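Local coordinates for protein YiiM (Escherichia coli, PDB 1O65) that probably binds molybdenum and may act as an oxidoreductase on nitrogenous compounds, although its precise reaction remains unsettled, at residues A[44-49]-A[116-121]; A[126-131]-A[185-190]; A[154-159]-A[181-186]; A[201-206]-A[215-220]. All blocks are in the same frame, centred on the assembly; numbering follows the deposited sequence.

Contacts 2 and 3 lie side by side, their centres about 5 Å apart, where neighbouring strands 121-128 and 156-160 of the mixed sheet meet helix 183-191; backbone bonding between the strands ties them together. Contact 4 packs two further helices together, its centre about 11 Å from that of contact 2. It is joined to both by the Glu185-Arg202 salt bridge and by Leu203 against Ala186. Contact 1 lies farther off, its centre about 28 Å from that of contact 4, yet its Phe116 ring packs on Tyr158 of contact 3. Contacts 2 and 3 thus join the MOSC sheet to the C-terminal three-helix region.

Contact 1 (A[44-49]-A[116-121]); sequences LMLTEL and FRWGEA
Leu46 points its side chain into the corner formed by Trp118 and Ala121, and a single methyl does all the touching. CD2 lies 3.9 Å from CB of Ala121 and 4.1 Å from CE3 of Trp118, on the six-membered ring of the indole. The leucine and tryptophan side chains run at about a right angle to each other, and CD2 comes to the indole obliquely. Both residues swing their CG away from their own backbone N (chi1 164° for Leu46, -174° for Trp118), which carries the two groups toward each other. The nearest CA atoms, of Leu46 and Ala121, stand 7.1 Å apart, and side chains bridge the two segments. Trp118 and Ala121 come close together because they are the two ends of a type II' turn, with Gly119 taking the positive phi. The turn is the two-residue loop of a beta hairpin joining strands 115-118 and 121-128, closed by Trp118 N to Ala121 O at 3.0 Å and Ala121 N to Trp118 O at 2.7 Å. Leu46 belongs to a different, small antiparallel sheet, in which strand 43-47 pairs with 164-167. Val166 of that sheet touches both Trp118 and Ala121, while Leu46 also meets Ile123. The indole NE1 reaches the carbonyls of Ser167 and Ala170 through weak hydrogen bonds.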
loop_
_atom_site.group_PDB
_atom_site.type_symbol
_atom_site.label_atom_id
_atom_site.label_comp_id
_atom_site.label_asym_id
_atom_site.label_seq_id
_atom_site.Cartn_x
_atom_site.Cartn_y
_atom_site.Cartn_z
ATOM N N LEU A 44 -13.965 -0.637 -15.483
ATOM C CA LEU A 44 -13.371 -1.946 -15.601
ATOM C C LEU A 44 -13.707 -2.797 -14.367
ATOM O O LEU A 44 -14.034 -2.345 -13.272
ATOM C CB LEU A 44 -11.879 -1.927 -15.861
ATOM C CG LEU A 44 -10.917 -1.391 -14.817
ATOM C CD1 LEU A 44 -9.507 -1.280 -15.377
ATOM C CD2 LEU A 44 -11.354 -0.037 -14.253
ATOM N N MET A 45 -13.645 -4.096 -14.583
ATOM C CA MET A 45 -13.932 -5.113 -13.610
ATOM C C MET A 45 -12.777 -5.306 -12.631
ATOM O O MET A 45 -11.597 -5.373 -13.009
ATOM C CB MET A 45 -14.228 -6.415 -14.369
ATOM C CG MET A 45 -14.742 -7.532 -13.490
ATOM S SD MET A 45 -16.260 -7.122 -12.586
ATOM C CE MET A 45 -16.098 -8.328 -11.259
ATOM N N LEU A 46 -13.099 -5.218 -11.338
ATOM C CA LEU A 46 -12.070 -5.476 -10.322
ATOM C C LEU A 46 -12.320 -6.899 -9.801
ATOM O O LEU A 46 -13.387 -7.156 -9.222
ATOM C CB LEU A 46 -12.083 -4.456 -9.195
ATOM C CG LEU A 46 -11.329 -4.818 -7.916
ATOM C CD1 LEU A 46 -9.868 -5.189 -8.162
ATOM C CD2 LEU A 46 -11.396 -3.699 -6.883
ATOM N N THR A 47 -11.390 -7.803 -10.081
ATOM C CA THR A 47 -11.553 -9.193 -9.639
ATOM C C THR A 47 -10.753 -9.459 -8.380
ATOM O O THR A 47 -9.963 -8.620 -7.951
ATOM C CB THR A 47 -11.163 -10.200 -10.741
ATOM O OG1 THR A 47 -11.583 -11.518 -10.306
ATOM C CG2 THR A 47 -9.681 -10.263 -10.997
ATOM N N GLU A 48 -10.848 -10.641 -7.805
ATOM C CA GLU A 48 -10.119 -11.026 -6.613
ATOM C C GLU A 48 -8.639 -10.657 -6.652
ATOM O O GLU A 48 -8.070 -10.187 -5.686
ATOM C CB GLU A 48 -10.180 -12.562 -6.453
ATOM C CG GLU A 48 -9.298 -13.072 -5.316
ATOM C CD GLU A 48 -9.459 -14.553 -5.054
ATOM O OE1 GLU A 48 -8.951 -15.363 -5.862
ATOM O OE2 GLU A 48 -10.071 -14.937 -4.036
ATOM N N LEU A 49 -7.991 -10.973 -7.767
ATOM C CA LEU A 49 -6.580 -10.787 -7.962
ATOM C C LEU A 49 -6.155 -9.420 -8.454
ATOM O O LEU A 49 -4.967 -9.137 -8.507
ATOM C CB LEU A 49 -6.106 -11.876 -8.961
ATOM C CG LEU A 49 -6.219 -13.315 -8.434
ATOM C CD1 LEU A 49 -5.655 -14.284 -9.477
ATOM C CD2 LEU A 49 -5.482 -13.454 -7.110
ATOM N N PHE A 116 -13.181 0.068 2.056
ATOM C CA PHE A 116 -13.697 1.112 1.207
ATOM C C PHE A 116 -14.641 0.512 0.144
ATOM O O PHE A 116 -14.394 -0.580 -0.361
ATOM C CB PHE A 116 -12.594 1.873 0.493
ATOM C CG PHE A 116 -11.659 2.734 1.257
ATOM C CD1 PHE A 116 -10.602 2.147 1.963
ATOM C CD2 PHE A 116 -11.760 4.108 1.277
ATOM C CE1 PHE A 116 -9.687 2.927 2.649
ATOM C CE2 PHE A 116 -10.854 4.914 1.965
ATOM C CZ PHE A 116 -9.823 4.319 2.658
ATOM N N ARG A 117 -15.724 1.229 -0.110
ATOM C CA ARG A 117 -16.638 0.884 -1.179
ATOM C C ARG A 117 -16.115 1.687 -2.401
ATOM O O ARG A 117 -15.744 2.845 -2.177
ATOM C CB ARG A 117 -18.099 1.247 -0.937
ATOM C CG ARG A 117 -18.988 0.884 -2.134
ATOM C CD ARG A 117 -20.472 1.032 -1.828
ATOM N NE ARG A 117 -20.806 2.390 -1.432
ATOM C CZ ARG A 117 -21.825 2.746 -0.657
ATOM N NH1 ARG A 117 -22.653 1.844 -0.163
ATOM N NH2 ARG A 117 -22.002 4.040 -0.363
ATOM N N TRP A 118 -15.994 1.023 -3.523
ATOM C CA TRP A 118 -15.518 1.601 -4.767
ATOM C C TRP A 118 -16.384 1.071 -5.918
ATOM O O TRP A 118 -16.245 -0.072 -6.352
ATOM C CB TRP A 118 -14.035 1.275 -5.019
ATOM C CG TRP A 118 -13.437 1.963 -6.211
ATOM C CD1 TRP A 118 -13.817 3.174 -6.735
ATOM C CD2 TRP A 118 -12.318 1.535 -7.003
ATOM N NE1 TRP A 118 -13.031 3.509 -7.802
ATOM C CE2 TRP A 118 -12.118 2.505 -8.004
ATOM C CE3 TRP A 118 -11.496 0.407 -6.987
ATOM C CZ2 TRP A 118 -11.111 2.397 -8.973
ATOM C CZ3 TRP A 118 -10.507 0.294 -7.955
ATOM C CH2 TRP A 118 -10.306 1.286 -8.917
ATOM N N GLY A 119 -17.368 1.902 -6.288
ATOM C CA GLY A 119 -18.308 1.541 -7.346
ATOM C C GLY A 119 -19.041 0.280 -6.879
ATOM O O GLY A 119 -19.685 0.320 -5.829
ATOM N N GLU A 120 -18.889 -0.825 -7.604
ATOM C CA GLU A 120 -19.591 -2.038 -7.162
ATOM C C GLU A 120 -18.686 -2.904 -6.287
ATOM O O GLU A 120 -19.129 -3.963 -5.882
ATOM C CB GLU A 120 -19.989 -2.900 -8.370
ATOM C CG GLU A 120 -20.444 -2.073 -9.561
ATOM C CD GLU A 120 -21.913 -1.702 -9.411
ATOM O OE1 GLU A 120 -22.239 -0.962 -8.464
ATOM O OE2 GLU A 120 -22.665 -2.195 -10.281
ATOM N N ALA A 121 -17.475 -2.463 -5.993
ATOM C CA ALA A 121 -16.541 -3.270 -5.241
ATOM C C ALA A 121 -16.393 -2.874 -3.779
ATOM O O ALA A 121 -16.869 -1.852 -3.320
ATOM C CB ALA A 121 -15.148 -3.231 -5.897
#

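Contact 2 (A[126-131]-A[185-190]); sequences SQPRSP and EAAAIA
Pro128 presents CG and CD of its ring to the methyl of Ala186. CG lies 3.7 Å from CB of Ala186, and CD of Pro128 follows at 4.1 Å from the same methyl. CG also comes within 3.8 Å of Ala187 N, a van der Waals contact with the helix backbone itself, and farther back CB of Pro128 faces CB of Ala187 at 4.3 Å. The flat group here, the Gln127 amide, belongs to the strand side. Its NE2 donates to the carbonyl O of the next residue, Pro128, at 3.1 Å; the bond is somewhat bent (145° at the hydrogen), and the acceptor is tilted 19° from the amide plane. The other end of the amide, OE1, is bonded to Ser210 OG, so both ends of the group are held and its rotation is fixed. Across the contact, side chain meets side chain only through carbon atoms. The two alanines, with nothing beyond CB, let strand end and helix come close: the CA atoms of Pro128 and Ala187 are 6.0 Å apart. All three touching residues are buried. Met112 touches both Pro128 and Ala186, and Trp213 of helix 211-223 packs on Pro128, Gln127 and Ala190. Strand 121-128, an inner strand of the mixed MOSC sheet beside 156-160, thus ends against helix 183-191, which is backed in turn by helix 197-204 through Leu203 on Ala186.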
loop_
_atom_site.group_PDB
_atom_site.type_symbol
_atom_site.label_atom_id
_atom_site.label_comp_id
_atom_site.label_asym_id
_atom_site.label_seq_id
_atom_site.Cartn_x
_atom_site.Cartn_y
_atom_site.Cartn_z
ATOM N N SER A 126 -4.690 -4.184 3.402
ATOM C CA SER A 126 -4.139 -5.430 3.953
ATOM C C SER A 126 -2.734 -5.299 4.477
ATOM O O SER A 126 -2.297 -6.079 5.325
ATOM C CB SER A 126 -4.193 -6.486 2.826
ATOM O OG SER A 126 -3.177 -6.140 1.881
ATOM N N GLN A 127 -1.975 -4.305 4.014
ATOM C CA GLN A 127 -0.609 -4.109 4.502
ATOM C C GLN A 127 0.011 -2.860 3.878
ATOM O O GLN A 127 -0.440 -2.391 2.827
ATOM C CB GLN A 127 0.288 -5.302 4.093
ATOM C CG GLN A 127 0.407 -5.457 2.574
ATOM C CD GLN A 127 1.490 -6.459 2.183
ATOM O OE1 GLN A 127 1.353 -7.675 2.299
ATOM N NE2 GLN A 127 2.643 -5.940 1.755
ATOM N N PRO A 128 1.035 -2.337 4.538
ATOM C CA PRO A 128 1.800 -1.217 3.962
ATOM C C PRO A 128 2.556 -1.786 2.776
ATOM O O PRO A 128 2.675 -3.021 2.716
ATOM C CB PRO A 128 2.708 -0.761 5.073
ATOM C CG PRO A 128 2.254 -1.436 6.319
ATOM C CD PRO A 128 1.451 -2.644 5.910
ATOM N N ARG A 129 2.828 -1.026 1.731
ATOM C CA ARG A 129 3.588 -1.539 0.595
ATOM C C ARG A 129 5.063 -1.647 1.017
ATOM O O ARG A 129 5.608 -0.748 1.667
ATOM C CB ARG A 129 3.397 -0.654 -0.628
ATOM C CG ARG A 129 4.104 -1.134 -1.913
ATOM C CD ARG A 129 5.502 -0.500 -1.997
ATOM N NE ARG A 129 6.056 -0.633 -3.346
ATOM C CZ ARG A 129 5.684 0.105 -4.394
ATOM N NH1 ARG A 129 4.744 1.048 -4.258
ATOM N NH2 ARG A 129 6.234 -0.141 -5.578
ATOM N N SER A 130 5.685 -2.739 0.700
ATOM C CA SER A 130 7.060 -3.089 0.981
ATOM C C SER A 130 8.051 -2.669 -0.099
ATOM O O SER A 130 8.229 -3.393 -1.077
ATOM C CB SER A 130 7.155 -4.635 1.038
ATOM O OG SER A 130 7.274 -5.116 2.340
ATOM N N PRO A 131 8.809 -1.610 0.111
ATOM C CA PRO A 131 9.811 -1.176 -0.855
ATOM C C PRO A 131 10.730 -2.328 -1.248
ATOM O O PRO A 131 11.167 -3.128 -0.422
ATOM C CB PRO A 131 10.581 -0.079 -0.160
ATOM C CG PRO A 131 10.089 0.013 1.216
ATOM C CD PRO A 131 8.851 -0.811 1.347
ATOM N N GLU A 185 1.867 3.237 11.556
ATOM C CA GLU A 185 2.236 2.389 12.681
ATOM C C GLU A 185 2.698 1.007 12.208
ATOM O O GLU A 185 3.727 0.522 12.654
ATOM C CB GLU A 185 1.086 2.227 13.656
ATOM C CG GLU A 185 0.636 3.488 14.380
ATOM C CD GLU A 185 -0.645 3.215 15.176
ATOM O OE1 GLU A 185 -0.497 2.486 16.196
ATOM O OE2 GLU A 185 -1.725 3.682 14.758
ATOM N N ALA A 186 1.959 0.350 11.316
ATOM C CA ALA A 186 2.360 -0.963 10.852
ATOM C C ALA A 186 3.748 -0.870 10.200
ATOM O O ALA A 186 4.607 -1.695 10.483
ATOM C CB ALA A 186 1.361 -1.568 9.896
ATOM N N ALA A 187 3.925 0.152 9.340
ATOM C CA ALA A 187 5.198 0.348 8.707
ATOM C C ALA A 187 6.279 0.528 9.777
ATOM O O ALA A 187 7.270 -0.207 9.670
ATOM C CB ALA A 187 5.228 1.505 7.710
ATOM N N ALA A 188 6.062 1.305 10.810
ATOM C CA ALA A 188 7.033 1.553 11.854
ATOM C C ALA A 188 7.344 0.313 12.686
ATOM O O ALA A 188 8.467 0.048 13.134
ATOM C CB ALA A 188 6.532 2.677 12.802
ATOM N N ILE A 189 6.311 -0.430 13.010
ATOM C CA ILE A 189 6.448 -1.672 13.746
ATOM C C ILE A 189 7.284 -2.661 12.928
ATOM O O ILE A 189 8.045 -3.463 13.475
ATOM C CB ILE A 189 5.064 -2.318 14.024
ATOM C CG1 ILE A 189 4.262 -1.453 14.996
ATOM C CG2 ILE A 189 5.272 -3.734 14.534
ATOM C CD1 ILE A 189 2.827 -1.862 15.242
ATOM N N ALA A 190 7.101 -2.701 11.624
ATOM C CA ALA A 190 7.859 -3.636 10.809
ATOM C C ALA A 190 9.307 -3.205 10.611
ATOM O O ALA A 190 10.156 -4.081 10.659
ATOM C CB ALA A 190 7.270 -3.791 9.400
#

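Contact 3 (A[154-159]-A[181-186]); sequences VGWLYS and VTVQEA
Val183 brings a single methyl, CG1, to the strand, and the atom nearest to it there is a backbone carbonyl oxygen. CG1 is 4.0 Å from Gly155 O and 4.2 Å from CB of Trp156, and it comes to the indole obliquely. With CG1 swung away from its own backbone N (chi1 174°), Val183 directs this branch at the strand from the first turn of its helix. The indole is held through its ring nitrogen: Trp156 NE1 donates to Tyr158 OH at 2.9 Å, nearly straight at 172° and almost exactly in the ring plane. Tyr158 OH is also bonded to His71 ND1, and the His71 ring stacks on Trp156, so the indole is fixed in both position and tilt. Behind Val183 the helix start has its own bonds. Glu185 N donates to Thr182 OG1 at 3.0 Å, and Thr182 N returns a bond to Glu185 OE2, also 3.0 Å long, reaching the carboxylate from above its plane. The other carboxylate oxygen, OE1, is in a salt bridge with Arg202, which would favour the charged form of Glu185. Thr182 and Glu185 thereby make a classic capping box at the N-terminus of helix 183-191, the opening helix of the YiiM-like three-helix region, set against strand 156-160 of the MOSC sheet.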
loop_
_atom_site.group_PDB
_atom_site.type_symbol
_atom_site.label_atom_id
_atom_site.label_comp_id
_atom_site.label_asym_id
_atom_site.label_seq_id
_atom_site.Cartn_x
_atom_site.Cartn_y
_atom_site.Cartn_z
ATOM N N VAL A 154 5.401 4.772 1.839
ATOM C CA VAL A 154 5.364 3.538 1.050
ATOM C C VAL A 154 4.034 3.255 0.402
ATOM O O VAL A 154 4.001 2.562 -0.628
ATOM C CB VAL A 154 5.768 2.357 1.950
ATOM C CG1 VAL A 154 7.133 2.584 2.580
ATOM C CG2 VAL A 154 4.716 2.142 3.057
ATOM N N GLY A 155 2.939 3.853 0.890
ATOM C CA GLY A 155 1.663 3.462 0.235
ATOM C C GLY A 155 1.214 2.130 0.852
ATOM O O GLY A 155 1.771 1.682 1.845
ATOM N N TRP A 156 0.156 1.543 0.327
ATOM C CA TRP A 156 -0.395 0.324 0.915
ATOM C C TRP A 156 -1.119 -0.529 -0.117
ATOM O O TRP A 156 -1.457 -0.058 -1.196
ATOM C CB TRP A 156 -1.378 0.699 2.037
ATOM C CG TRP A 156 -2.425 1.663 1.570
ATOM C CD1 TRP A 156 -3.629 1.364 1.001
ATOM C CD2 TRP A 156 -2.336 3.091 1.620
ATOM N NE1 TRP A 156 -4.306 2.527 0.722
ATOM C CE2 TRP A 156 -3.530 3.601 1.072
ATOM C CE3 TRP A 156 -1.359 3.994 2.063
ATOM C CZ2 TRP A 156 -3.770 4.969 0.945
ATOM C CZ3 TRP A 156 -1.596 5.352 1.931
ATOM C CH2 TRP A 156 -2.790 5.821 1.382
ATOM N N LEU A 157 -1.417 -1.790 0.252
ATOM C CA LEU A 157 -2.078 -2.655 -0.732
ATOM C C LEU A 157 -3.485 -2.955 -0.255
ATOM O O LEU A 157 -3.764 -2.702 0.921
ATOM C CB LEU A 157 -1.296 -3.953 -0.916
ATOM C CG LEU A 157 0.193 -3.854 -1.203
ATOM C CD1 LEU A 157 0.869 -5.205 -1.274
ATOM C CD2 LEU A 157 0.414 -3.061 -2.513
ATOM N N TYR A 158 -4.326 -3.483 -1.132
ATOM C CA TYR A 158 -5.665 -3.861 -0.722
ATOM C C TYR A 158 -5.983 -5.323 -1.096
ATOM O O TYR A 158 -5.400 -5.836 -2.047
ATOM C CB TYR A 158 -6.736 -3.032 -1.427
ATOM C CG TYR A 158 -6.768 -1.557 -1.191
ATOM C CD1 TYR A 158 -6.016 -0.693 -1.990
ATOM C CD2 TYR A 158 -7.562 -1.002 -0.207
ATOM C CE1 TYR A 158 -6.059 0.676 -1.805
ATOM C CE2 TYR A 158 -7.622 0.371 -0.013
ATOM C CZ TYR A 158 -6.863 1.193 -0.801
ATOM O OH TYR A 158 -6.883 2.555 -0.651
ATOM N N SER A 159 -6.840 -5.943 -0.285
ATOM C CA SER A 159 -7.393 -7.237 -0.686
ATOM C C SER A 159 -8.780 -6.892 -1.262
ATOM O O SER A 159 -9.344 -5.833 -0.927
ATOM C CB SER A 159 -7.548 -8.263 0.412
ATOM O OG SER A 159 -8.354 -7.771 1.453
ATOM N N VAL A 181 -4.808 0.504 14.211
ATOM C CA VAL A 181 -3.406 0.588 13.797
ATOM C C VAL A 181 -3.364 1.169 12.394
ATOM O O VAL A 181 -3.905 0.597 11.458
ATOM C CB VAL A 181 -2.548 -0.642 13.992
ATOM C CG1 VAL A 181 -3.297 -1.946 13.959
ATOM C CG2 VAL A 181 -1.363 -0.685 13.000
ATOM N N THR A 182 -2.755 2.330 12.260
ATOM C CA THR A 182 -2.598 3.001 10.983
ATOM C C THR A 182 -1.497 2.282 10.182
ATOM O O THR A 182 -0.646 1.601 10.759
ATOM C CB THR A 182 -2.116 4.452 11.164
ATOM O OG1 THR A 182 -0.826 4.444 11.798
ATOM C CG2 THR A 182 -3.065 5.268 12.050
ATOM N N VAL A 183 -1.472 2.562 8.900
ATOM C CA VAL A 183 -0.454 2.097 7.978
ATOM C C VAL A 183 0.915 2.569 8.450
ATOM O O VAL A 183 1.906 1.830 8.487
ATOM C CB VAL A 183 -0.764 2.593 6.543
ATOM C CG1 VAL A 183 0.349 2.265 5.577
ATOM C CG2 VAL A 183 -2.060 1.905 6.050
ATOM N N GLN A 184 0.990 3.804 8.947
ATOM C CA GLN A 184 2.225 4.385 9.450
ATOM C C GLN A 184 2.744 3.544 10.609
ATOM O O GLN A 184 3.916 3.183 10.614
ATOM C CB GLN A 184 2.029 5.839 9.875
ATOM C CG GLN A 184 3.262 6.462 10.536
ATOM C CD GLN A 184 2.970 7.919 10.914
ATOM O OE1 GLN A 184 2.090 8.217 11.719
ATOM N NE2 GLN A 184 3.710 8.843 10.319
ATOM N N GLU A 185 1.867 3.237 11.556
ATOM C CA GLU A 185 2.236 2.389 12.681
ATOM C C GLU A 185 2.698 1.007 12.208
ATOM O O GLU A 185 3.727 0.522 12.654
ATOM C CB GLU A 185 1.086 2.227 13.656
ATOM C CG GLU A 185 0.636 3.488 14.380
ATOM C CD GLU A 185 -0.645 3.215 15.176
ATOM O OE1 GLU A 185 -0.497 2.486 16.196
ATOM O OE2 GLU A 185 -1.725 3.682 14.758
ATOM N N ALA A 186 1.959 0.350 11.316
ATOM C CA ALA A 186 2.360 -0.963 10.852
ATOM C C ALA A 186 3.748 -0.870 10.200
ATOM O O ALA A 186 4.607 -1.695 10.483
ATOM C CB ALA A 186 1.361 -1.568 9.896
#

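Contact 4 (A[201-206]-A[215-220]); sequences HRLLSA and RTMQKR
Apolar packing carries this contact, with two consecutive leucines set along the Met217 chain. Leu203 sends CD2 against the outer part of the methionine, 3.9 Å from Met217 CG and 4.0 Å from its CE. Leu204 takes the inner part, its CD2 lying 3.8 Å from Met217 CB. Both leucines approach the methionine aslant. The Met217 chain, bent at chi2 (-63°), folds so that its terminal CE covers one face of the Arg220 guanidinium, 3.8 Å above the plane and over its centre. At the margin of the contact, Leu204 CD1 brushes the amide oxygen OE1 of Gln218 at 4.2 Å, the two side chains nearly perpendicular. Within segment 201-206, Ser205 OG donates to His201 O at 2.9 Å, linking Ser205 back to His201. Among charged groups, Arg202 pairs with Glu185, and Arg220 pairs with Glu227 while also binding the carbonyl of Ala190. The pairing of helices 197-204 and 211-223 is completed by helix 183-191, whose Ala186 meets Leu203 and whose Ala190 meets Met217, making the three-helix cluster of the YiiM-like C-terminal region.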
loop_
_atom_site.group_PDB
_atom_site.type_symbol
_atom_site.label_atom_id
_atom_site.label_comp_id
_atom_site.label_asym_id
_atom_site.label_seq_id
_atom_site.Cartn_x
_atom_site.Cartn_y
_atom_site.Cartn_z
ATOM N N HIS A 201 2.305 -8.320 18.780
ATOM C CA HIS A 201 0.980 -8.885 19.080
ATOM C C HIS A 201 -0.106 -7.911 18.604
ATOM O O HIS A 201 -1.141 -8.276 18.063
ATOM C CB HIS A 201 0.836 -9.198 20.561
ATOM C CG HIS A 201 -0.511 -9.696 20.978
ATOM N ND1 HIS A 201 -1.480 -8.829 21.471
ATOM C CD2 HIS A 201 -1.070 -10.910 20.995
ATOM C CE1 HIS A 201 -2.578 -9.522 21.782
ATOM N NE2 HIS A 201 -2.344 -10.783 21.488
ATOM N N ARG A 202 0.174 -6.637 18.792
ATOM C CA ARG A 202 -0.766 -5.595 18.386
ATOM C C ARG A 202 -0.970 -5.577 16.878
ATOM O O ARG A 202 -2.114 -5.559 16.418
ATOM C CB ARG A 202 -0.296 -4.277 18.983
ATOM C CG ARG A 202 -0.618 -3.026 18.212
ATOM C CD ARG A 202 -0.410 -1.819 19.171
ATOM N NE ARG A 202 -1.420 -0.830 18.849
ATOM C CZ ARG A 202 -1.248 0.169 18.015
ATOM N NH1 ARG A 202 -0.037 0.266 17.449
ATOM N NH2 ARG A 202 -2.259 1.029 17.817
ATOM N N LEU A 203 0.083 -5.671 16.068
ATOM C CA LEU A 203 -0.053 -5.661 14.622
ATOM C C LEU A 203 -0.790 -6.897 14.138
ATOM O O LEU A 203 -1.667 -6.819 13.259
ATOM C CB LEU A 203 1.264 -5.482 13.873
ATOM C CG LEU A 203 1.181 -5.499 12.332
ATOM C CD1 LEU A 203 0.199 -4.471 11.793
ATOM C CD2 LEU A 203 2.563 -5.214 11.732
ATOM N N LEU A 204 -0.549 -8.042 14.736
ATOM C CA LEU A 204 -1.203 -9.294 14.363
ATOM C C LEU A 204 -2.694 -9.258 14.683
ATOM O O LEU A 204 -3.419 -10.085 14.128
ATOM C CB LEU A 204 -0.576 -10.505 15.034
ATOM C CG LEU A 204 0.792 -10.999 14.560
ATOM C CD1 LEU A 204 1.435 -11.865 15.635
ATOM C CD2 LEU A 204 0.691 -11.809 13.251
ATOM N N SER A 205 -3.179 -8.320 15.485
ATOM C CA SER A 205 -4.563 -8.173 15.876
ATOM C C SER A 205 -5.370 -7.296 14.920
ATOM O O SER A 205 -6.598 -7.246 14.986
ATOM C CB SER A 205 -4.642 -7.538 17.299
ATOM O OG SER A 205 -4.016 -8.472 18.214
ATOM N N ALA A 206 -4.700 -6.521 14.097
ATOM C CA ALA A 206 -5.375 -5.656 13.148
ATOM C C ALA A 206 -6.103 -6.487 12.099
ATOM O O ALA A 206 -5.516 -7.294 11.355
ATOM C CB ALA A 206 -4.368 -4.754 12.442
ATOM N N ARG A 215 2.528 -13.855 8.813
ATOM C CA ARG A 215 3.647 -14.775 8.843
ATOM C C ARG A 215 4.912 -14.109 9.356
ATOM O O ARG A 215 5.517 -14.571 10.329
ATOM C CB ARG A 215 3.870 -15.329 7.419
ATOM C CG ARG A 215 5.045 -16.278 7.329
ATOM C CD ARG A 215 5.328 -16.709 5.912
ATOM N NE ARG A 215 6.140 -17.877 5.825
ATOM C CZ ARG A 215 7.332 -18.206 6.240
ATOM N NH1 ARG A 215 8.095 -17.352 6.920
ATOM N NH2 ARG A 215 7.788 -19.439 5.964
ATOM N N THR A 216 5.308 -12.976 8.776
ATOM C CA THR A 216 6.521 -12.289 9.228
ATOM C C THR A 216 6.442 -11.954 10.715
ATOM O O THR A 216 7.368 -12.189 11.495
ATOM C CB THR A 216 6.712 -10.975 8.459
ATOM O OG1 THR A 216 6.819 -11.291 7.071
ATOM C CG2 THR A 216 7.938 -10.203 8.925
ATOM N N MET A 217 5.305 -11.346 11.083
ATOM C CA MET A 217 5.170 -10.946 12.490
ATOM C C MET A 217 5.130 -12.166 13.370
ATOM O O MET A 217 5.838 -12.176 14.379
ATOM C CB MET A 217 4.017 -9.978 12.721
ATOM C CG MET A 217 4.207 -8.708 11.902
ATOM S SD MET A 217 5.700 -7.816 12.399
ATOM C CE MET A 217 6.093 -6.945 10.893
ATOM N N GLN A 218 4.403 -13.215 12.959
ATOM C CA GLN A 218 4.418 -14.415 13.823
ATOM C C GLN A 218 5.825 -15.007 13.896
ATOM O O GLN A 218 6.254 -15.463 14.961
ATOM C CB GLN A 218 3.418 -15.455 13.342
ATOM C CG GLN A 218 3.319 -16.676 14.254
ATOM C CD GLN A 218 2.786 -16.363 15.631
ATOM O OE1 GLN A 218 1.613 -16.037 15.871
ATOM N NE2 GLN A 218 3.672 -16.473 16.622
ATOM N N LYS A 219 6.574 -15.017 12.770
ATOM C CA LYS A 219 7.941 -15.530 12.833
ATOM C C LYS A 219 8.787 -14.711 13.813
ATOM O O LYS A 219 9.647 -15.304 14.477
ATOM C CB LYS A 219 8.691 -15.629 11.525
ATOM C CG LYS A 219 8.136 -16.622 10.518
ATOM C CD LYS A 219 7.984 -17.988 11.129
ATOM C CE LYS A 219 7.708 -19.064 10.069
ATOM N NZ LYS A 219 7.632 -20.390 10.760
ATOM N N ARG A 220 8.545 -13.405 13.918
ATOM C CA ARG A 220 9.364 -12.643 14.868
ATOM C C ARG A 220 9.060 -13.035 16.314
ATOM O O ARG A 220 10.004 -13.135 17.103
ATOM C CB ARG A 220 9.167 -11.137 14.690
ATOM C CG ARG A 220 9.771 -10.642 13.356
ATOM C CD ARG A 220 9.478 -9.133 13.284
ATOM N NE ARG A 220 9.769 -8.585 11.976
ATOM C CZ ARG A 220 9.803 -7.278 11.731
ATOM N NH1 ARG A 220 9.562 -6.429 12.733
ATOM N NH2 ARG A 220 10.089 -6.850 10.519
#